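PDB 6AE2: Csm3 from Thermoplasma volcanium, which probably binds RNA, and may cleave it, as a RAMP-family subunit of the type III-A CRISPR-Cas effector complex. Local coordinates for residues Asp57-Ile61 with Arg165-Arg169; Leu75-Gly80 with Ile127-Leu132; Ile104-Phe109 with Glu192-Leu197. One frame throughout, in Å; residues are numbered along the deposited sequence.

Contacts 1 and 2 are both backbone pairings, yet they sit differently in the fold. Contact 1 lies partly exposed at the periphery, where the loop 57-61 runs beside the edge of a small two-stranded sheet; contact 2 joins two strands inside the main antiparallel sheet, near the centre of the chain. They touch, since I61 and V60 pack on Y77 and P76, although their centres are about 17 Å apart. Contact 3 is fully buried and lies across the chain's centre from contact 1, their centres about 34 Å apart. It joins two helices through aliphatic, aromatic and sulfur-bearing side chains, with no hydrogen bond between them, whereas contacts 1 and 2 each add a carboxylate-to-backbone bond.

Contact 1. Residues Asp57-Ile61 with Arg165-Arg169; sequences DSPVI and RFIER
E168 holds CG opposite its own carbonyl carbon (chi1 -77°) and continues extended, which carries the carboxylate across to P59 and V60 of the loop. S58 turns OG into the position between its backbone N and carbonyl carbon (chi1 56°), which sets OG beside the I167 side chain. The motif is an isolated beta bridge in parallel sense: the loop 57-61 of this RAMP-family protein runs beside strand 166-170 with directions only 16° apart. S58 is gripped at both ends, its N donating to F166 O at 3.2 Å and its O accepting from E168 N at 3.2 Å, the latter bond almost straight. Next to this pair, D57 CA lies 3.1 Å from F166 O as a CH···O contact. Further along, V60 N donates to E168 OE1 at 3.1 Å, coming in from above the carboxylate plane; P59 CB packs against the same oxygen at 3.4 Å. R144 adds a long, weak ion pair to OE1. V60 CG1 rests on E168 O. On its other edge strand 166-170 pairs with strand 147-151. R169, directed away from the loop, forms salt bridges with E148 and with D129 of the second subunit, so its guanidinium links the two chains. Beyond the bridge, the bent chain of R165 brings NH2 to within 4.0 Å of S58 CB, and S58 OG meets I167 CG2 at 3.6 Å.

Contact 2. Residues Leu75-Gly80 with Ile127-Leu132; sequences LPYIPG and IRDAFL
Two neighbouring strands of the main antiparallel sheet, 71-78 and 125-132, meet where I78 and A130 form a hydrogen-bonded pair. I78 N donates to A130 O at 2.9 Å, in the carbonyl plane, and A130 N returns a bond of 2.9 Å to I78 O; both are close to straight. The side chains of these two residues share one face, which F176 and I83 help to bury. Y77 and F131 run alongside each other on the other face, ring centroids 5.7 Å apart and planes inclined by 35°. Y77 CB makes the close approach, 3.5 Å from F131 CD1. With CG between backbone N and carbonyl carbon (chi1 77°), the Y77 ring lies beside F131 and D129, its CE2 3.7 Å from D129 OD2. In the sheet, whose order places 71-78 between 62-67 and 125-132, L132 N donates to the hydroxyl of Y65 on the outer strand. After I78 the chain turns into helix 80-93, with P79 at the N-cap position. D129 OD1 takes up G80 N in the first turn at 2.7 Å, a nearly straight bond on the anti side, 23° out of the carboxylate plane. L132 lies roughly perpendicular to L75, its CD1 3.6 Å from L75 CB.

Contact 3. Residues Ile104-Phe109 with Glu192-Leu197; sequences IVSKMF and EMIKCL
Apolar packing dominates where I104, V105, M108 and F109 of helix 104-109 receive C196 of helix 190-205. The segments 104-109 and 192-197 cross at -91°, their axes 10.5 Å apart, and C196 enters as a knob into the hole made by those four residues. C196 SG, swung opposite the backbone N (chi1 167°), lies 4.2 Å from V105 CG2 and meets the F109 ring at its edge, near the ring plane. At chi1 -175° I104 sends CG1 away from the backbone N, and the chain stays extended, so CD1 reaches M193 CG at 3.8 Å and the CB of E192, while CG2 faces C196 SG. I104 CD1 also lies against the backbone oxygen E192 O. Sulfur contacts make a second group. The M108 side chain runs aslant M193, its SD 3.6 Å from M193 CB, 4.2 Å from C196 SG and near M193 O. A bend at chi3 turns the methyl CE toward L197 CB. Both carbonyl oxygens already accept helical bonds, E192 O from C196 N and M193 O from L197 N. Around the pair, L125 and L182 of the main sheet touch M108, and L91 of helix 80-93 touches V105 and F109. The association here thus rests on the fit of aliphatic, aromatic and sulfur surfaces, with no hydrogen bond or salt bridge between the two segments to orient it.

Contact 1. Residues Asp57-Ile61 with Arg165-Arg169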
loop_
_atom_site.group_PDB
_atom_site.type_symbol
_atom_site.label_atom_id
_atom_site.label_comp_id
_atom_site.label_asym_id
_atom_site.label_seq_id
_atom_site.Cartn_x
_atom_site.Cartn_y
_atom_site.Cartn_z
ATOM N N ASP A 57 -10.865 -18.037 -2.220
ATOM C CA ASP A 57 -11.193 -17.329 -0.988
ATOM C C ASP A 57 -10.076 -17.464 0.046
ATOM O O ASP A 57 -9.710 -18.573 0.435
ATOM C CB ASP A 57 -12.513 -17.843 -0.407
ATOM C CG ASP A 57 -13.253 -16.783 0.393
ATOM O OD1 ASP A 57 -12.586 -15.934 1.023
ATOM O OD2 ASP A 57 -14.503 -16.798 0.392
ATOM N N SER A 58 -9.538 -16.327 0.488
ATOM C CA SER A 58 -8.489 -16.325 1.498
ATOM C C SER A 58 -8.730 -15.203 2.503
ATOM O O SER A 58 -8.674 -14.019 2.144
ATOM C CB SER A 58 -7.112 -16.181 0.848
ATOM O OG SER A 58 -7.047 -15.017 0.046
ATOM N N PRO A 59 -9.006 -15.531 3.760
ATOM C CA PRO A 59 -9.266 -14.492 4.759
ATOM C C PRO A 59 -7.975 -13.954 5.359
ATOM O O PRO A 59 -6.904 -14.551 5.248
ATOM C CB PRO A 59 -10.096 -15.229 5.814
ATOM C CG PRO A 59 -9.566 -16.622 5.765
ATOM C CD PRO A 59 -9.169 -16.883 4.322
ATOM N N VAL A 60 -8.100 -12.800 6.003
ATOM C CA VAL A 60 -6.974 -12.199 6.698
ATOM C C VAL A 60 -6.932 -12.740 8.120
ATOM O O VAL A 60 -7.930 -13.222 8.661
ATOM C CB VAL A 60 -7.044 -10.661 6.694
ATOM C CG1 VAL A 60 -6.940 -10.125 5.274
ATOM C CG2 VAL A 60 -8.317 -10.199 7.351
ATOM N N ILE A 61 -5.754 -12.657 8.736
ATOM C CA ILE A 61 -5.576 -13.176 10.086
ATOM C C ILE A 61 -6.332 -12.291 11.071
ATOM O O ILE A 61 -6.306 -11.057 10.976
ATOM C CB ILE A 61 -4.080 -13.282 10.424
ATOM C CG1 ILE A 61 -3.863 -14.139 11.672
ATOM C CG2 ILE A 61 -3.437 -11.903 10.572
ATOM C CD1 ILE A 61 -2.420 -14.556 11.869
ATOM N N ARG A 165 -11.077 -15.637 -7.609
ATOM C CA ARG A 165 -11.172 -15.863 -6.176
ATOM C C ARG A 165 -11.458 -14.550 -5.449
ATOM O O ARG A 165 -11.340 -13.458 -6.010
ATOM C CB ARG A 165 -9.891 -16.507 -5.647
ATOM C CG ARG A 165 -8.622 -15.755 -6.004
ATOM C CD ARG A 165 -7.432 -16.698 -6.074
ATOM N NE ARG A 165 -7.301 -17.500 -4.862
ATOM C CZ ARG A 165 -6.588 -17.139 -3.799
ATOM N NH1 ARG A 165 -5.936 -15.984 -3.798
ATOM N NH2 ARG A 165 -6.526 -17.933 -2.739
ATOM N N PHE A 166 -11.836 -14.667 -4.179
ATOM C CA PHE A 166 -12.261 -13.527 -3.370
ATOM C C PHE A 166 -11.314 -13.382 -2.187
ATOM O O PHE A 166 -11.272 -14.247 -1.309
ATOM C CB PHE A 166 -13.706 -13.702 -2.905
ATOM C CG PHE A 166 -14.687 -13.812 -4.033
ATOM C CD1 PHE A 166 -14.931 -15.032 -4.644
ATOM C CD2 PHE A 166 -15.356 -12.692 -4.494
ATOM C CE1 PHE A 166 -15.831 -15.132 -5.687
ATOM C CE2 PHE A 166 -16.257 -12.785 -5.535
ATOM C CZ PHE A 166 -16.495 -14.007 -6.132
ATOM N N ILE A 167 -10.567 -12.283 -2.160
ATOM C CA ILE A 167 -9.528 -12.053 -1.166
ATOM C C ILE A 167 -9.997 -10.983 -0.191
ATOM O O ILE A 167 -10.548 -9.954 -0.597
ATOM C CB ILE A 167 -8.201 -11.650 -1.837
ATOM C CG1 ILE A 167 -7.830 -12.669 -2.919
ATOM C CG2 ILE A 167 -7.093 -11.521 -0.804
ATOM C CD1 ILE A 167 -6.419 -12.527 -3.441
ATOM N N GLU A 168 -9.783 -11.233 1.097
ATOM C CA GLU A 168 -10.106 -10.260 2.127
ATOM C C GLU A 168 -8.979 -9.246 2.267
ATOM O O GLU A 168 -7.798 -9.572 2.119
ATOM C CB GLU A 168 -10.342 -10.953 3.469
ATOM C CG GLU A 168 -11.693 -11.630 3.603
ATOM C CD GLU A 168 -11.935 -12.154 5.005
ATOM O OE1 GLU A 168 -11.057 -11.958 5.872
ATOM O OE2 GLU A 168 -12.998 -12.769 5.236
ATOM N N ARG A 169 -9.358 -7.999 2.543
ATOM C CA ARG A 169 -8.403 -6.929 2.795
ATOM C C ARG A 169 -8.935 -6.025 3.896
ATOM O O ARG A 169 -10.148 -5.888 4.078
ATOM C CB ARG A 169 -8.111 -6.076 1.548
ATOM C CG ARG A 169 -7.972 -6.842 0.245
ATOM C CD ARG A 169 -8.244 -5.938 -0.938
ATOM N NE ARG A 169 -7.068 -5.159 -1.310
ATOM C CZ ARG A 169 -7.104 -4.077 -2.079
ATOM N NH1 ARG A 169 -8.261 -3.637 -2.556
ATOM N NH2 ARG A 169 -5.983 -3.432 -2.366
#

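Contact 2. Residues Leu75-Gly80 with Ile127-Leu132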
loop_
_atom_site.group_PDB
_atom_site.type_symbol
_atom_site.label_atom_id
_atom_site.label_comp_id
_atom_site.label_asym_id
_atom_site.label_seq_id
_atom_site.Cartn_x
_atom_site.Cartn_y
_atom_site.Cartn_z
ATOM N N LEU A 75 -11.528 -9.793 14.566
ATOM C CA LEU A 75 -11.142 -8.631 13.786
ATOM C C LEU A 75 -9.670 -8.731 13.428
ATOM O O LEU A 75 -8.907 -9.431 14.107
ATOM C CB LEU A 75 -11.414 -7.332 14.557
ATOM C CG LEU A 75 -12.840 -6.786 14.570
ATOM C CD1 LEU A 75 -13.015 -5.830 15.750
ATOM C CD2 LEU A 75 -13.134 -6.092 13.247
ATOM N N PRO A 76 -9.237 -8.051 12.366
ATOM C CA PRO A 76 -7.831 -8.137 11.956
ATOM C C PRO A 76 -6.878 -7.615 13.020
ATOM O O PRO A 76 -7.227 -6.767 13.847
ATOM C CB PRO A 76 -7.775 -7.261 10.699
ATOM C CG PRO A 76 -9.157 -7.276 10.172
ATOM C CD PRO A 76 -10.049 -7.318 11.378
ATOM N N TYR A 77 -5.663 -8.152 12.992
ATOM C CA TYR A 77 -4.526 -7.573 13.687
ATOM C C TYR A 77 -3.301 -7.768 12.807
ATOM O O TYR A 77 -3.294 -8.603 11.899
ATOM C CB TYR A 77 -4.314 -8.191 15.079
ATOM C CG TYR A 77 -3.662 -9.559 15.085
ATOM C CD1 TYR A 77 -4.428 -10.713 14.988
ATOM C CD2 TYR A 77 -2.284 -9.697 15.210
ATOM C CE1 TYR A 77 -3.841 -11.964 15.000
ATOM C CE2 TYR A 77 -1.688 -10.945 15.219
ATOM C CZ TYR A 77 -2.472 -12.073 15.116
ATOM O OH TYR A 77 -1.887 -13.317 15.129
ATOM N N ILE A 78 -2.265 -6.980 13.067
ATOM C CA ILE A 78 -1.038 -7.037 12.282
ATOM C C ILE A 78 0.019 -7.751 13.120
ATOM O O ILE A 78 0.480 -7.205 14.134
ATOM C CB ILE A 78 -0.567 -5.643 11.852
ATOM C CG1 ILE A 78 -1.618 -4.985 10.957
ATOM C CG2 ILE A 78 0.757 -5.737 11.115
ATOM C CD1 ILE A 78 -1.144 -3.705 10.297
ATOM N N PRO A 79 0.429 -8.961 12.748
ATOM C CA PRO A 79 1.454 -9.660 13.531
ATOM C C PRO A 79 2.776 -8.910 13.494
ATOM O O PRO A 79 3.170 -8.358 12.465
ATOM C CB PRO A 79 1.563 -11.029 12.845
ATOM C CG PRO A 79 0.344 -11.146 11.971
ATOM C CD PRO A 79 -0.042 -9.752 11.600
ATOM N N GLY A 80 3.455 -8.881 14.642
ATOM C CA GLY A 80 4.764 -8.254 14.696
ATOM C C GLY A 80 5.774 -8.926 13.790
ATOM O O GLY A 80 6.703 -8.277 13.299
ATOM N N ILE A 127 9.169 -5.871 18.068
ATOM C CA ILE A 127 7.991 -5.272 17.458
ATOM C C ILE A 127 6.816 -6.183 17.777
ATOM O O ILE A 127 6.763 -7.330 17.313
ATOM C CB ILE A 127 8.154 -5.078 15.944
ATOM C CG1 ILE A 127 9.369 -4.200 15.646
ATOM C CG2 ILE A 127 6.897 -4.449 15.359
ATOM C CD1 ILE A 127 9.531 -3.859 14.181
ATOM N N ARG A 128 5.889 -5.684 18.583
ATOM C CA ARG A 128 4.767 -6.478 19.050
ATOM C C ARG A 128 3.626 -6.449 18.041
ATOM O O ARG A 128 3.604 -5.644 17.109
ATOM C CB ARG A 128 4.303 -5.970 20.413
ATOM C CG ARG A 128 5.412 -5.984 21.450
ATOM C CD ARG A 128 4.907 -6.477 22.790
ATOM N NE ARG A 128 4.483 -5.382 23.656
ATOM C CZ ARG A 128 4.959 -5.172 24.880
ATOM N NH1 ARG A 128 5.864 -5.996 25.393
ATOM N NH2 ARG A 128 4.517 -4.147 25.600
ATOM N N ASP A 129 2.678 -7.364 18.229
ATOM C CA ASP A 129 1.479 -7.364 17.404
ATOM C C ASP A 129 0.728 -6.052 17.588
ATOM O O ASP A 129 0.651 -5.507 18.694
ATOM C CB ASP A 129 0.577 -8.546 17.767
ATOM C CG ASP A 129 1.236 -9.892 17.507
ATOM O OD1 ASP A 129 2.278 -9.924 16.821
ATOM O OD2 ASP A 129 0.713 -10.919 17.988
ATOM N N ALA A 130 0.187 -5.532 16.491
ATOM C CA ALA A 130 -0.573 -4.292 16.505
ATOM C C ALA A 130 -2.056 -4.600 16.347
ATOM O O ALA A 130 -2.445 -5.445 15.533
ATOM C CB ALA A 130 -0.110 -3.347 15.396
ATOM N N PHE A 131 -2.882 -3.907 17.123
ATOM C CA PHE A 131 -4.310 -4.171 17.154
ATOM C C PHE A 131 -5.090 -2.915 16.789
ATOM O O PHE A 131 -4.591 -1.791 16.899
ATOM C CB PHE A 131 -4.728 -4.694 18.529
ATOM C CG PHE A 131 -3.973 -5.918 18.948
ATOM C CD1 PHE A 131 -4.292 -7.158 18.417
ATOM C CD2 PHE A 131 -2.916 -5.827 19.839
ATOM C CE1 PHE A 131 -3.584 -8.291 18.784
ATOM C CE2 PHE A 131 -2.205 -6.957 20.213
ATOM C CZ PHE A 131 -2.539 -8.190 19.683
ATOM N N LEU A 132 -6.330 -3.130 16.347
ATOM C CA LEU A 132 -7.165 -2.045 15.850
ATOM C C LEU A 132 -7.345 -0.949 16.887
ATOM O O LEU A 132 -7.749 -1.211 18.023
ATOM C CB LEU A 132 -8.539 -2.580 15.439
ATOM C CG LEU A 132 -8.703 -3.243 14.073
ATOM C CD1 LEU A 132 -10.006 -4.030 14.012
ATOM C CD2 LEU A 132 -8.653 -2.206 12.970
#

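Contact 3. Residues Ile104-Phe109 with Glu192-Leu197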
loop_
_atom_site.group_PDB
_atom_site.type_symbol
_atom_site.label_atom_id
_atom_site.label_comp_id
_atom_site.label_asym_id
_atom_site.label_seq_id
_atom_site.Cartn_x
_atom_site.Cartn_y
_atom_site.Cartn_z
ATOM N N ILE A 104 24.615 -4.064 11.777
ATOM C CA ILE A 104 23.641 -3.557 12.736
ATOM C C ILE A 104 22.281 -4.206 12.514
ATOM O O ILE A 104 21.498 -4.363 13.460
ATOM C CB ILE A 104 23.564 -2.020 12.652
ATOM C CG1 ILE A 104 22.631 -1.463 13.732
ATOM C CG2 ILE A 104 23.123 -1.576 11.263
ATOM C CD1 ILE A 104 22.906 -0.021 14.086
ATOM N N VAL A 105 21.981 -4.601 11.275
ATOM C CA VAL A 105 20.725 -5.289 10.991
ATOM C C VAL A 105 20.646 -6.586 11.784
ATOM O O VAL A 105 19.659 -6.849 12.483
ATOM C CB VAL A 105 20.583 -5.545 9.478
ATOM C CG1 VAL A 105 19.477 -6.555 9.206
ATOM C CG2 VAL A 105 20.321 -4.243 8.741
ATOM N N SER A 106 21.691 -7.411 11.693
ATOM C CA SER A 106 21.732 -8.646 12.470
ATOM C C SER A 106 21.703 -8.352 13.963
ATOM O O SER A 106 20.956 -8.985 14.719
ATOM C CB SER A 106 22.980 -9.454 12.106
ATOM O OG SER A 106 22.739 -10.338 11.025
ATOM N N LYS A 107 22.507 -7.379 14.407
ATOM C CA LYS A 107 22.598 -7.085 15.833
ATOM C C LYS A 107 21.262 -6.628 16.406
ATOM O O LYS A 107 20.965 -6.895 17.576
ATOM C CB LYS A 107 23.671 -6.028 16.082
ATOM C CG LYS A 107 24.257 -6.063 17.483
ATOM C CD LYS A 107 24.733 -7.462 17.844
ATOM C CE LYS A 107 25.285 -7.514 19.258
ATOM N NZ LYS A 107 26.729 -7.876 19.276
ATOM N N MET A 108 20.444 -5.947 15.603
ATOM C CA MET A 108 19.138 -5.480 16.058
ATOM C C MET A 108 18.067 -6.555 15.889
ATOM O O MET A 108 17.416 -6.955 16.858
ATOM C CB MET A 108 18.742 -4.209 15.300
ATOM C CG MET A 108 19.299 -2.927 15.890
ATOM S SD MET A 108 18.489 -1.466 15.217
ATOM C CE MET A 108 16.840 -1.646 15.893
ATOM N N PHE A 109 17.879 -7.031 14.659
ATOM C CA PHE A 109 16.804 -7.965 14.350
ATOM C C PHE A 109 17.141 -9.408 14.706
ATOM O O PHE A 109 16.258 -10.269 14.622
ATOM C CB PHE A 109 16.439 -7.864 12.865
ATOM C CG PHE A 109 15.916 -6.511 12.457
ATOM C CD1 PHE A 109 16.778 -5.438 12.283
ATOM C CD2 PHE A 109 14.562 -6.312 12.245
ATOM C CE1 PHE A 109 16.299 -4.195 11.910
ATOM C CE2 PHE A 109 14.077 -5.071 11.870
ATOM C CZ PHE A 109 14.946 -4.013 11.703
ATOM N N GLU A 192 22.609 5.161 15.848
ATOM C CA GLU A 192 22.676 4.334 14.646
ATOM C C GLU A 192 21.543 3.316 14.609
ATOM O O GLU A 192 21.002 3.021 13.536
ATOM C CB GLU A 192 24.032 3.631 14.567
ATOM C CG GLU A 192 25.152 4.493 14.007
ATOM C CD GLU A 192 24.887 4.946 12.583
ATOM O OE1 GLU A 192 24.639 4.080 11.718
ATOM O OE2 GLU A 192 24.931 6.168 12.330
ATOM N N MET A 193 21.167 2.771 15.768
ATOM C CA MET A 193 20.102 1.772 15.806
ATOM C C MET A 193 18.752 2.392 15.472
ATOM O O MET A 193 17.975 1.827 14.691
ATOM C CB MET A 193 20.060 1.103 17.178
ATOM C CG MET A 193 21.271 0.243 17.484
ATOM S SD MET A 193 21.027 -0.690 18.998
ATOM C CE MET A 193 21.558 0.545 20.170
ATOM N N ILE A 194 18.447 3.549 16.064
ATOM C CA ILE A 194 17.226 4.266 15.705
ATOM C C ILE A 194 17.218 4.569 14.212
ATOM O O ILE A 194 16.214 4.356 13.522
ATOM C CB ILE A 194 17.090 5.551 16.541
ATOM C CG1 ILE A 194 16.755 5.217 17.995
ATOM C CG2 ILE A 194 16.038 6.474 15.938
ATOM C CD1 ILE A 194 17.178 6.292 18.973
ATOM N N LYS A 195 18.350 5.052 13.692
ATOM C CA LYS A 195 18.433 5.375 12.272
ATOM C C LYS A 195 18.183 4.142 11.411
ATOM O O LYS A 195 17.421 4.201 10.439
ATOM C CB LYS A 195 19.796 5.990 11.954
ATOM C CG LYS A 195 20.209 5.877 10.497
ATOM C CD LYS A 195 21.476 6.669 10.219
ATOM C CE LYS A 195 21.869 6.591 8.752
ATOM N NZ LYS A 195 23.345 6.448 8.588
ATOM N N CYS A 196 18.801 3.009 11.760
ATOM C CA CYS A 196 18.546 1.776 11.024
ATOM C C CYS A 196 17.070 1.400 11.076
ATOM O O CYS A 196 16.516 0.882 10.100
ATOM C CB CYS A 196 19.409 0.646 11.584
ATOM S SG CYS A 196 18.933 -1.004 11.025
ATOM N N LEU A 197 16.413 1.664 12.207
ATOM C CA LEU A 197 14.983 1.396 12.318
ATOM C C LEU A 197 14.175 2.367 11.467
ATOM O O LEU A 197 13.229 1.966 10.779
ATOM C CB LEU A 197 14.552 1.472 13.783
ATOM C CG LEU A 197 13.071 1.261 14.115
ATOM C CD1 LEU A 197 12.486 0.064 13.372
ATOM C CD2 LEU A 197 12.879 1.112 15.619
#